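PDB 2H1T: hypothetical protein from Pseudomonas aeruginosa, which is of unknown function but belongs to a family of putative glycolipid-binding proteins and may take part in glycolipid metabolism. Local coordinates for residues L24-L35 with Q47-D55; D57-F65 with L76-W86. All coordinates share one frame; numbering follows the deposited sequence. Where two conformers were deposited one is given.

Interaction 1. Residues L24-L35 with Q47-D55. With EDO (1,2-ethanediol), chain D.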
loop_
_atom_site.group_PDB
_atom_site.type_symbol
_atom_site.label_atom_id
_atom_site.label_comp_id
_atom_site.label_asym_id
_atom_site.label_seq_id
_atom_site.Cartn_x
_atom_site.Cartn_y
_atom_site.Cartn_z
ATOM N N LEU A 24 7.932 9.042 8.079
ATOM C CA LEU A 24 9.377 9.112 8.131
ATOM C C LEU A 24 9.897 9.359 9.561
ATOM O O LEU A 24 9.299 10.125 10.330
ATOM C CB LEU A 24 9.845 10.211 7.182
ATOM C CG LEU A 24 11.330 10.550 7.069
ATOM C CD1 LEU A 24 11.573 11.123 5.659
ATOM C CD2 LEU A 24 11.744 11.549 8.142
ATOM N N ARG A 25 11.022 8.720 9.881
ATOM C CA ARG A 25 11.739 8.988 11.136
ATOM C C ARG A 25 13.051 9.704 10.815
ATOM O O ARG A 25 13.822 9.247 9.977
ATOM C CB ARG A 25 12.058 7.701 11.891
ATOM C CG ARG A 25 12.478 7.954 13.332
ATOM C CD ARG A 25 12.738 6.662 14.105
ATOM N NE ARG A 25 13.827 5.896 13.497
ATOM C CZ ARG A 25 13.683 4.811 12.747
ATOM N NH1 ARG A 25 12.477 4.294 12.502
ATOM N NH2 ARG A 25 14.773 4.224 12.243
ATOM N N LEU A 26 13.310 10.799 11.516
ATOM C CA LEU A 26 14.453 11.621 11.212
ATOM C C LEU A 26 15.398 11.623 12.390
ATOM O O LEU A 26 15.016 11.952 13.515
ATOM C CB LEU A 26 14.023 13.061 10.892
ATOM C CG LEU A 26 15.174 14.028 10.568
ATOM C CD1 LEU A 26 15.920 13.558 9.300
ATOM C CD2 LEU A 26 14.642 15.434 10.389
ATOM N N GLU A 27 16.647 11.258 12.098
ATOM C CA GLU A 27 17.786 11.511 12.996
ATOM C C GLU A 27 18.653 12.651 12.466
ATOM O O GLU A 27 18.369 13.241 11.429
ATOM C CB GLU A 27 18.623 10.252 13.112
ATOM C CG GLU A 27 17.839 8.983 13.294
ATOM C CD GLU A 27 18.753 7.784 13.380
ATOM O OE1 GLU A 27 19.892 7.932 13.870
ATOM O OE2 GLU A 27 18.333 6.700 12.939
ATOM N N ASP A 28 19.730 12.963 13.168
ATOM C CA ASP A 28 20.557 14.083 12.799
ATOM C C ASP A 28 21.168 13.926 11.411
ATOM O O ASP A 28 21.218 14.896 10.641
ATOM C CB ASP A 28 21.685 14.306 13.832
ATOM C CG ASP A 28 21.170 14.866 15.169
ATOM O OD1 ASP A 28 20.180 15.636 15.170
ATOM O OD2 ASP A 28 21.775 14.520 16.221
ATOM N N ASP A 29 21.648 12.721 11.117
ATOM C CA ASP A 29 22.406 12.477 9.894
ATOM C C ASP A 29 21.790 11.431 8.959
ATOM O O ASP A 29 22.419 11.008 8.000
ATOM C CB ASP A 29 23.834 12.082 10.281
ATOM C CG ASP A 29 24.688 13.289 10.676
ATOM O OD1 ASP A 29 24.202 14.443 10.600
ATOM O OD2 ASP A 29 25.859 13.079 11.049
ATOM N N GLN A 30 20.588 10.977 9.285
ATOM C CA GLN A 30 19.898 9.981 8.481
ATOM C C GLN A 30 18.375 9.956 8.701
ATOM O O GLN A 30 17.849 10.496 9.668
ATOM C CB GLN A 30 20.518 8.591 8.664
ATOM C CG GLN A 30 20.317 7.989 10.011
ATOM C CD GLN A 30 20.969 6.621 10.086
ATOM O OE1 GLN A 30 22.190 6.517 10.214
ATOM N NE2 GLN A 30 20.167 5.576 9.985
ATOM N N ALA A 31 17.673 9.407 7.723
ATOM C CA ALA A 31 16.237 9.222 7.804
ATOM C C ALA A 31 15.901 7.856 7.297
ATOM O O ALA A 31 16.607 7.284 6.451
ATOM C CB ALA A 31 15.456 10.279 7.010
ATOM N N GLU A 32 14.795 7.348 7.809
ATOM C CA GLU A 32 14.241 6.121 7.351
ATOM C C GLU A 32 12.756 6.318 7.193
ATOM O O GLU A 32 12.112 6.916 8.072
ATOM C CB GLU A 32 14.538 5.041 8.366
ATOM C CG GLU A 32 14.408 3.657 7.771
ATOM C CD GLU A 32 14.321 2.561 8.814
ATOM O OE1 GLU A 32 13.497 2.714 9.755
ATOM O OE2 GLU A 32 15.060 1.541 8.678
ATOM N N SER A 33 12.237 5.821 6.078
ATOM C CA SER A 33 10.897 6.100 5.669
ATOM C C SER A 33 10.204 4.909 5.007
ATOM O O SER A 33 10.844 4.064 4.383
ATOM C CB SER A 33 10.918 7.301 4.705
ATOM O OG SER A 33 9.631 7.651 4.306
ATOM N N GLN A 34 8.891 4.857 5.218
ATOM C CA GLN A 34 7.991 3.920 4.596
ATOM C C GLN A 34 6.955 4.749 3.858
ATOM O O GLN A 34 6.224 5.549 4.468
ATOM C CB GLN A 34 7.262 3.078 5.646
ATOM C CG GLN A 34 8.146 2.114 6.409
ATOM C CD GLN A 34 7.365 0.853 6.887
ATOM O OE1 GLN A 34 7.568 -0.277 6.370
ATOM N NE2 GLN A 34 6.448 1.059 7.838
ATOM N N LEU A 35 6.868 4.527 2.552
ATOM C CA LEU A 35 6.011 5.318 1.688
ATOM C C LEU A 35 5.065 4.375 0.950
ATOM O O LEU A 35 5.483 3.407 0.329
ATOM C CB LEU A 35 6.915 6.136 0.732
ATOM C CG LEU A 35 6.322 6.992 -0.368
ATOM C CD1 LEU A 35 7.387 7.945 -0.963
ATOM C CD2 LEU A 35 5.702 6.151 -1.461
ATOM N N GLN A 47 4.801 -0.363 -2.015
ATOM C CA GLN A 47 5.376 0.200 -0.821
ATOM C C GLN A 47 6.872 0.341 -1.060
ATOM O O GLN A 47 7.540 -0.640 -1.437
ATOM C CB GLN A 47 5.160 -0.662 0.408
ATOM C CG GLN A 47 5.828 -0.044 1.670
ATOM C CD GLN A 47 5.318 -0.605 2.985
ATOM O OE1 GLN A 47 4.103 -0.794 3.168
ATOM N NE2 GLN A 47 6.244 -0.884 3.916
ATOM N N LEU A 48 7.352 1.558 -0.776
ATOM C CA LEU A 48 8.757 1.916 -0.868
ATOM C C LEU A 48 9.265 2.129 0.555
ATOM O O LEU A 48 8.684 2.893 1.329
ATOM C CB LEU A 48 8.929 3.221 -1.655
ATOM C CG LEU A 48 10.385 3.723 -1.722
ATOM C CD1 LEU A 48 11.243 2.734 -2.467
ATOM C CD2 LEU A 48 10.469 5.058 -2.402
ATOM N N ASP A 49 10.343 1.451 0.895
ATOM C CA ASP A 49 11.077 1.665 2.153
ATOM C C ASP A 49 12.413 2.238 1.745
ATOM O O ASP A 49 13.039 1.743 0.828
ATOM C CB ASP A 49 11.299 0.339 2.905
ATOM C CG ASP A 49 10.003 -0.311 3.362
ATOM O OD1 ASP A 49 9.091 0.392 3.798
ATOM O OD2 ASP A 49 9.897 -1.558 3.272
ATOM N N TYR A 50 12.845 3.317 2.376
ATOM C CA TYR A 50 14.136 3.845 2.032
ATOM C C TYR A 50 14.862 4.445 3.209
ATOM O O TYR A 50 14.247 4.829 4.202
ATOM C CB TYR A 50 14.010 4.844 0.878
ATOM C CG TYR A 50 13.400 6.213 1.215
ATOM C CD1 TYR A 50 14.170 7.261 1.760
ATOM C CD2 TYR A 50 12.075 6.511 0.881
ATOM C CE1 TYR A 50 13.590 8.508 2.038
ATOM C CE2 TYR A 50 11.520 7.780 1.114
ATOM C CZ TYR A 50 12.288 8.764 1.683
ATOM O OH TYR A 50 11.717 10.009 1.912
ATOM N N ARG A 51 16.173 4.515 3.074
ATOM C CA ARG A 51 16.991 5.166 4.086
ATOM C C ARG A 51 18.001 6.046 3.396
ATOM O O ARG A 51 18.666 5.595 2.458
ATOM C CB ARG A 51 17.663 4.108 4.981
ATOM C CG ARG A 51 18.686 4.707 6.001
ATOM C CD ARG A 51 19.381 3.644 6.875
ATOM N NE ARG A 51 20.099 2.618 6.107
ATOM C CZ ARG A 51 21.353 2.715 5.652
ATOM N NH1 ARG A 51 22.088 3.824 5.839
ATOM N NH2 ARG A 51 21.880 1.686 4.987
ATOM N N LEU A 52 18.103 7.290 3.855
ATOM C CA LEU A 52 19.117 8.227 3.385
ATOM C C LEU A 52 20.050 8.606 4.513
ATOM O O LEU A 52 19.646 8.701 5.677
ATOM C CB LEU A 52 18.477 9.500 2.799
ATOM C CG LEU A 52 17.393 9.278 1.738
ATOM C CD1 LEU A 52 16.792 10.635 1.302
ATOM C CD2 LEU A 52 17.946 8.453 0.566
ATOM N N ARG A 53 21.317 8.799 4.159
ATOM C CA ARG A 53 22.316 9.232 5.114
ATOM C C ARG A 53 23.122 10.340 4.451
ATOM O O ARG A 53 23.493 10.233 3.282
ATOM C CB ARG A 53 23.197 8.062 5.552
ATOM C CG ARG A 53 24.343 8.444 6.497
ATOM C CD ARG A 53 25.184 7.226 6.974
ATOM N NE ARG A 53 25.854 6.565 5.855
ATOM C CZ ARG A 53 26.970 6.998 5.275
ATOM N NH1 ARG A 53 27.567 8.103 5.695
ATOM N NH2 ARG A 53 27.499 6.327 4.265
ATOM N N TRP A 54 23.394 11.398 5.203
ATOM C CA TRP A 54 24.102 12.583 4.653
ATOM C C TRP A 54 25.185 13.026 5.602
ATOM O O TRP A 54 25.264 12.500 6.714
ATOM C CB TRP A 54 23.120 13.719 4.412
ATOM C CG TRP A 54 22.259 14.047 5.564
ATOM C CD1 TRP A 54 22.498 14.985 6.517
ATOM C CD2 TRP A 54 20.998 13.436 5.900
ATOM N NE1 TRP A 54 21.471 15.008 7.424
ATOM C CE2 TRP A 54 20.521 14.092 7.054
ATOM C CE3 TRP A 54 20.178 12.467 5.279
ATOM C CZ2 TRP A 54 19.299 13.771 7.649
ATOM C CZ3 TRP A 54 18.943 12.163 5.862
ATOM C CH2 TRP A 54 18.533 12.789 7.058
ATOM N N ASP A 55 26.046 13.949 5.157
ATOM C CA ASP A 55 27.108 14.461 6.015
ATOM C C ASP A 55 26.708 15.696 6.826
ATOM O O ASP A 55 25.543 16.108 6.813
ATOM C CB ASP A 55 28.381 14.734 5.190
ATOM C CG ASP A 55 28.228 15.892 4.229
ATOM O OD1 ASP A 55 27.280 16.712 4.351
ATOM O OD2 ASP A 55 29.099 16.005 3.355
HETATM C C1 EDO D . 15.004 -0.094 3.805
HETATM O O1 EDO D . 15.646 0.457 2.653
HETATM C C2 EDO D . 15.567 0.541 5.072
HETATM O O2 EDO D . 14.544 0.727 6.080
HETATM O O HOH W 1 23.926 16.601 9.375
#
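Residues 30-35 and 47-54 run side by side as antiparallel strands, 4.7 Å apart at the closest approach of their axes and with directions 172° apart. Ala31 with Leu52, Ser33 with Tyr50 and Leu35 with Leu48 are the hydrogen-bonded pairs, each giving two N-H...O=C bonds; Gln30-Arg53, Glu32-Arg51 and Gln34-Asp49 are the non-hydrogen-bonded pairs between them. One more backbone bond, from Trp54 N to Asp29 O (3.0 Å), extends the ladder into the turn before residue 30.

That turn lies on the Trp54 indole. With chi1 at 51°, CG stands between the backbone N and the carbonyl carbon, which swings the ring across to the other segment. Asp29 C sits over one face, and Asp29 CA makes a CH-pi contact 4.0 Å from the centroid of the Trp54 five-membered ring. Leu26 CD1 meets the ring edge at Trp54 CH2 (3.5 Å), and Ala31 CB also lies at the edge. Trp54 NE1 gives a weak, bent bond to Asp28 O.

Tyr50 takes a similar first torsion, 74°, which brings its ring against Ser33, whose CB stands over one face toward the rim, 3.8 Å from the Tyr50 ring centroid. The two hydroxyls, Ser33 OG and Tyr50 OH, share one partner, Glu22 OE2, on strand 16-26. The face bearing Gln30, Glu32, Gln34, Asp49, Arg51 and Arg53 is polar; there a 1,2-ethanediol, probably from the crystallisation liquor, bonds through O2 to Glu32 OE2 (2.8 Å).

These strands form the hairpin 30-38/45-54, flanked by strands 16-26 and 60-69. The face bearing Ala31, Tyr50 and Leu52 is covered by Phe110 and by Ile105 of strand 102-106; Phe114 of helix 113-119 meets Trp54 edge-to-face, and Leu24 to Leu26 pair with a strand of the second subunit, continuing the sheet across the interface.

Interaction 2. Residues D57-F65 with L76-W86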
loop_
_atom_site.group_PDB
_atom_site.type_symbol
_atom_site.label_atom_id
_atom_site.label_comp_id
_atom_site.label_asym_id
_atom_site.label_seq_id
_atom_site.Cartn_x
_atom_site.Cartn_y
_atom_site.Cartn_z
ATOM N N ASP A 57 27.098 18.626 6.265
ATOM C CA ASP A 57 26.690 19.742 5.452
ATOM C C ASP A 57 25.464 19.455 4.621
ATOM O O ASP A 57 25.090 20.256 3.763
ATOM C CB ASP A 57 27.858 20.188 4.583
ATOM C CG ASP A 57 29.028 20.659 5.416
ATOM O OD1 ASP A 57 28.819 21.486 6.323
ATOM O OD2 ASP A 57 30.155 20.180 5.203
ATOM N N TRP A 58 24.794 18.348 4.964
ATOM C CA TRP A 58 23.593 17.871 4.285
ATOM C C TRP A 58 23.838 17.424 2.840
ATOM O O TRP A 58 22.908 17.431 2.037
ATOM C CB TRP A 58 22.466 18.913 4.388
ATOM C CG TRP A 58 21.812 18.917 5.716
ATOM C CD1 TRP A 58 22.271 19.517 6.851
ATOM C CD2 TRP A 58 20.574 18.281 6.068
ATOM N NE1 TRP A 58 21.388 19.308 7.887
ATOM C CE2 TRP A 58 20.343 18.544 7.436
ATOM C CE3 TRP A 58 19.640 17.513 5.366
ATOM C CZ2 TRP A 58 19.214 18.051 8.114
ATOM C CZ3 TRP A 58 18.536 17.024 6.042
ATOM C CH2 TRP A 58 18.327 17.308 7.398
ATOM N N HIS A 59 25.083 17.047 2.518
ATOM C CA HIS A 59 25.365 16.307 1.278
ATOM C C HIS A 59 25.018 14.832 1.451
ATOM O O HIS A 59 25.509 14.184 2.357
ATOM C CB HIS A 59 26.826 16.394 0.888
ATOM C CG HIS A 59 27.313 17.771 0.601
ATOM N ND1 HIS A 59 28.155 18.052 -0.456
ATOM C CD2 HIS A 59 27.090 18.950 1.229
ATOM C CE1 HIS A 59 28.419 19.349 -0.474
ATOM N NE2 HIS A 59 27.796 19.917 0.543
ATOM N N LEU A 60 24.253 14.274 0.520
ATOM C CA LEU A 60 23.935 12.879 0.535
ATOM C C LEU A 60 25.193 12.007 0.392
ATOM O O LEU A 60 26.015 12.258 -0.492
ATOM C CB LEU A 60 22.966 12.522 -0.594
ATOM C CG LEU A 60 22.373 11.128 -0.411
ATOM C CD1 LEU A 60 21.263 11.094 0.619
ATOM C CD2 LEU A 60 21.867 10.655 -1.695
ATOM N N ARG A 61 25.336 11.010 1.267
ATOM C CA ARG A 61 26.442 10.029 1.198
ATOM C C ARG A 61 25.957 8.622 0.856
ATOM O O ARG A 61 26.676 7.868 0.171
ATOM C CB ARG A 61 27.290 10.039 2.497
ATOM C CG ARG A 61 27.907 11.428 2.844
ATOM C CD ARG A 61 28.781 12.024 1.653
ATOM N NE ARG A 61 29.718 10.982 1.202
ATOM C CZ ARG A 61 30.910 10.708 1.753
ATOM N NH1 ARG A 61 31.371 11.392 2.776
ATOM N NH2 ARG A 61 31.635 9.697 1.280
ATOM N N GLU A 62 24.778 8.231 1.347
ATOM C CA GLU A 62 24.226 6.912 1.024
ATOM C C GLU A 62 22.704 6.922 0.877
ATOM O O GLU A 62 21.984 7.645 1.599
ATOM C CB GLU A 62 24.669 5.898 2.084
ATOM C CG GLU A 62 24.476 4.433 1.736
ATOM C CD GLU A 62 25.195 3.508 2.734
ATOM O OE1 GLU A 62 25.580 3.985 3.860
ATOM O OE2 GLU A 62 25.398 2.318 2.380
ATOM N N ALA A 63 22.216 6.115 -0.050
ATOM C CA ALA A 63 20.784 5.904 -0.181
ATOM C C ALA A 63 20.507 4.412 -0.433
ATOM O O ALA A 63 21.157 3.802 -1.253
ATOM C CB ALA A 63 20.243 6.763 -1.316
ATOM N N VAL A 64 19.535 3.857 0.286
ATOM C CA VAL A 64 19.080 2.476 0.125
ATOM C C VAL A 64 17.559 2.455 -0.047
ATOM O O VAL A 64 16.840 3.090 0.727
ATOM C CB VAL A 64 19.464 1.622 1.369
ATOM C CG1 VAL A 64 19.103 0.190 1.157
ATOM C CG2 VAL A 64 20.936 1.749 1.655
ATOM N N PHE A 65 17.099 1.738 -1.068
ATOM C CA PHE A 65 15.703 1.616 -1.457
ATOM C C PHE A 65 15.276 0.167 -1.566
ATOM O O PHE A 65 16.033 -0.666 -2.068
ATOM C CB PHE A 65 15.512 2.210 -2.849
ATOM C CG PHE A 65 15.835 3.668 -2.938
ATOM C CD1 PHE A 65 14.868 4.632 -2.639
ATOM C CD2 PHE A 65 17.098 4.094 -3.367
ATOM C CE1 PHE A 65 15.184 5.995 -2.709
ATOM C CE2 PHE A 65 17.404 5.437 -3.435
ATOM C CZ PHE A 65 16.451 6.390 -3.117
ATOM N N LEU A 76 17.669 -0.829 -4.688
ATOM C CA LEU A 76 18.689 0.100 -5.195
ATOM C C LEU A 76 19.553 0.597 -4.038
ATOM O O LEU A 76 19.043 1.028 -2.998
ATOM C CB LEU A 76 18.021 1.268 -5.925
ATOM C CG LEU A 76 18.912 2.404 -6.476
ATOM C CD1 LEU A 76 19.854 1.869 -7.602
ATOM C CD2 LEU A 76 18.048 3.553 -6.991
ATOM N N HIS A 77 20.871 0.518 -4.230
ATOM C CA HIS A 77 21.857 0.997 -3.264
ATOM C C HIS A 77 22.831 1.956 -3.954
ATOM O O HIS A 77 23.583 1.558 -4.838
ATOM C CB HIS A 77 22.656 -0.172 -2.697
ATOM C CG HIS A 77 23.503 0.186 -1.511
ATOM N ND1 HIS A 77 24.413 -0.687 -0.961
ATOM C CD2 HIS A 77 23.579 1.319 -0.769
ATOM C CE1 HIS A 77 25.021 -0.106 0.065
ATOM N NE2 HIS A 77 24.522 1.110 0.211
ATOM N N LEU A 78 22.819 3.214 -3.534
ATOM C CA LEU A 78 23.683 4.248 -4.103
ATOM C C LEU A 78 24.601 4.826 -3.038
ATOM O O LEU A 78 24.215 4.983 -1.863
ATOM C CB LEU A 78 22.818 5.390 -4.701
ATOM C CG LEU A 78 21.925 5.037 -5.883
ATOM C CD1 LEU A 78 21.017 6.170 -6.195
ATOM C CD2 LEU A 78 22.788 4.644 -7.123
ATOM N N LEU A 79 25.855 5.034 -3.445
ATOM C CA LEU A 79 26.832 5.737 -2.628
ATOM C C LEU A 79 27.242 7.007 -3.383
ATOM O O LEU A 79 27.379 6.998 -4.589
ATOM C CB LEU A 79 28.054 4.857 -2.298
ATOM C CG LEU A 79 27.942 3.802 -1.173
ATOM C CD1 LEU A 79 29.156 2.859 -1.147
ATOM C CD2 LEU A 79 27.768 4.388 0.238
ATOM N N ALA A 80 27.408 8.102 -2.651
ATOM C CA ALA A 80 27.865 9.374 -3.219
ATOM C C ALA A 80 29.000 9.916 -2.348
ATOM O O ALA A 80 28.947 9.807 -1.134
ATOM C CB ALA A 80 26.739 10.394 -3.286
ATOM N N ASP A 81 30.004 10.536 -2.965
ATOM C CA ASP A 81 31.138 11.064 -2.176
ATOM C C ASP A 81 30.926 12.438 -1.529
ATOM O O ASP A 81 31.812 12.922 -0.803
ATOM C CB ASP A 81 32.451 11.010 -2.968
ATOM C CG ASP A 81 32.504 11.964 -4.136
ATOM O OD1 ASP A 81 31.505 12.611 -4.458
ATOM O OD2 ASP A 81 33.609 12.103 -4.705
ATOM N N GLY A 82 29.751 13.040 -1.757
ATOM C CA GLY A 82 29.446 14.408 -1.320
ATOM C C GLY A 82 30.008 15.505 -2.235
ATOM O O GLY A 82 29.833 16.718 -1.959
ATOM N N ARG A 83 30.722 15.090 -3.286
ATOM C CA ARG A 83 31.332 16.017 -4.228
ATOM C C ARG A 83 30.915 15.751 -5.660
ATOM O O ARG A 83 31.591 16.231 -6.590
ATOM C CB ARG A 83 32.853 15.957 -4.099
ATOM C CG ARG A 83 33.325 16.280 -2.715
ATOM C CD ARG A 83 34.796 15.997 -2.549
ATOM N NE ARG A 83 34.963 14.626 -2.090
ATOM C CZ ARG A 83 35.729 13.689 -2.662
ATOM N NH1 ARG A 83 36.459 13.937 -3.740
ATOM N NH2 ARG A 83 35.783 12.492 -2.117
ATOM N N GLY A 84 29.810 15.006 -5.835
ATOM C CA GLY A 84 29.173 14.798 -7.129
ATOM C C GLY A 84 29.515 13.486 -7.847
ATOM O O GLY A 84 29.198 13.344 -9.030
ATOM N N HIS A 85 30.142 12.538 -7.139
ATOM C CA HIS A 85 30.572 11.264 -7.746
ATOM C C HIS A 85 29.856 10.110 -7.090
ATOM O O HIS A 85 29.854 9.964 -5.873
ATOM C CB HIS A 85 32.096 11.082 -7.669
ATOM C CG HIS A 85 32.844 12.306 -8.078
ATOM N ND1 HIS A 85 33.384 13.186 -7.164
ATOM C CD2 HIS A 85 33.084 12.835 -9.298
ATOM C CE1 HIS A 85 33.931 14.201 -7.804
ATOM N NE2 HIS A 85 33.777 14.003 -9.099
ATOM N N TRP A 86 29.224 9.299 -7.926
ATOM C CA TRP A 86 28.329 8.255 -7.441
ATOM C C TRP A 86 28.795 6.893 -7.761
ATOM O O TRP A 86 29.499 6.661 -8.754
ATOM C CB TRP A 86 26.965 8.445 -8.071
ATOM C CG TRP A 86 26.313 9.730 -7.607
ATOM C CD1 TRP A 86 26.660 11.004 -7.974
ATOM C CD2 TRP A 86 25.264 9.854 -6.646
ATOM N NE1 TRP A 86 25.841 11.904 -7.337
ATOM C CE2 TRP A 86 24.998 11.227 -6.494
ATOM C CE3 TRP A 86 24.523 8.940 -5.889
ATOM C CZ2 TRP A 86 24.024 11.697 -5.619
ATOM C CZ3 TRP A 86 23.523 9.413 -5.045
ATOM C CH2 TRP A 86 23.294 10.780 -4.918
HETATM O O HOH W 2 29.516 7.463 0.360
#
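Backbone bonds join residues 60-65 and 76-80, antiparallel strands whose axes approach to 4.6 Å: two bonds each link Ala63 with Leu78 and Phe65 with Leu76, and Ala80 N adds one to Arg61 O. Arg61 and Glu62 both face Arg53, a classic beta bulge.

Side chains also bond to carbonyls at the end of strand 76-80 and in the turn after it. Arg61, folded back by bends at chi2 and chi3 (-55° and -50°), sends NE to Ala80 O (2.7 Å) in the guanidinium plane, while Asp81 O lies over the face of that group. His59 ND1 reaches Gly82 O (2.6 Å) on a lone pair.

A His-carboxylate hydrogen bond runs from His77 NE2 to the anti lone pair of Glu62 OE2 (2.6 Å), ring and carboxylate only 17° apart; Glu62 OE1 forms a salt bridge with Arg53 NH2, so both oxygens are held.

Apolar contacts include Leu60 CD2 against Trp86 CH2 (3.5 Å) and Phe65 CD2 beside Leu76 CD2 (3.8 Å); Val64 CG2 rests obliquely against the His77 ring.

The hairpin 60-69/72-80 lies between strands 45-54 and 86-88, and its face bearing Ala63, Phe65 and Leu78, together with Leu60, packs on strands 102-106 and 126-135.

In the fold
Interactions 1 and 2 follow in series along the chain, their centres 13 Å apart, and are successive hairpins of one six-stranded antiparallel sheet whose strands stand in sequence order. The seam between them is strand 45-54 against strand 60-69, where Arg51 N probably bonds to Val64 O and Arg61 N to Arg53 O; in the connection between these strands, Trp58 stacks on Trp54. Both hairpins turn a largely apolar face to strand 102-106, which belongs to the second, mixed sheet, consistent with the two contacts forming one wall of a core between the sheets. Interaction 1 lies nearer the dimer interface; no other chain of the assembly touches the segments of interaction 2.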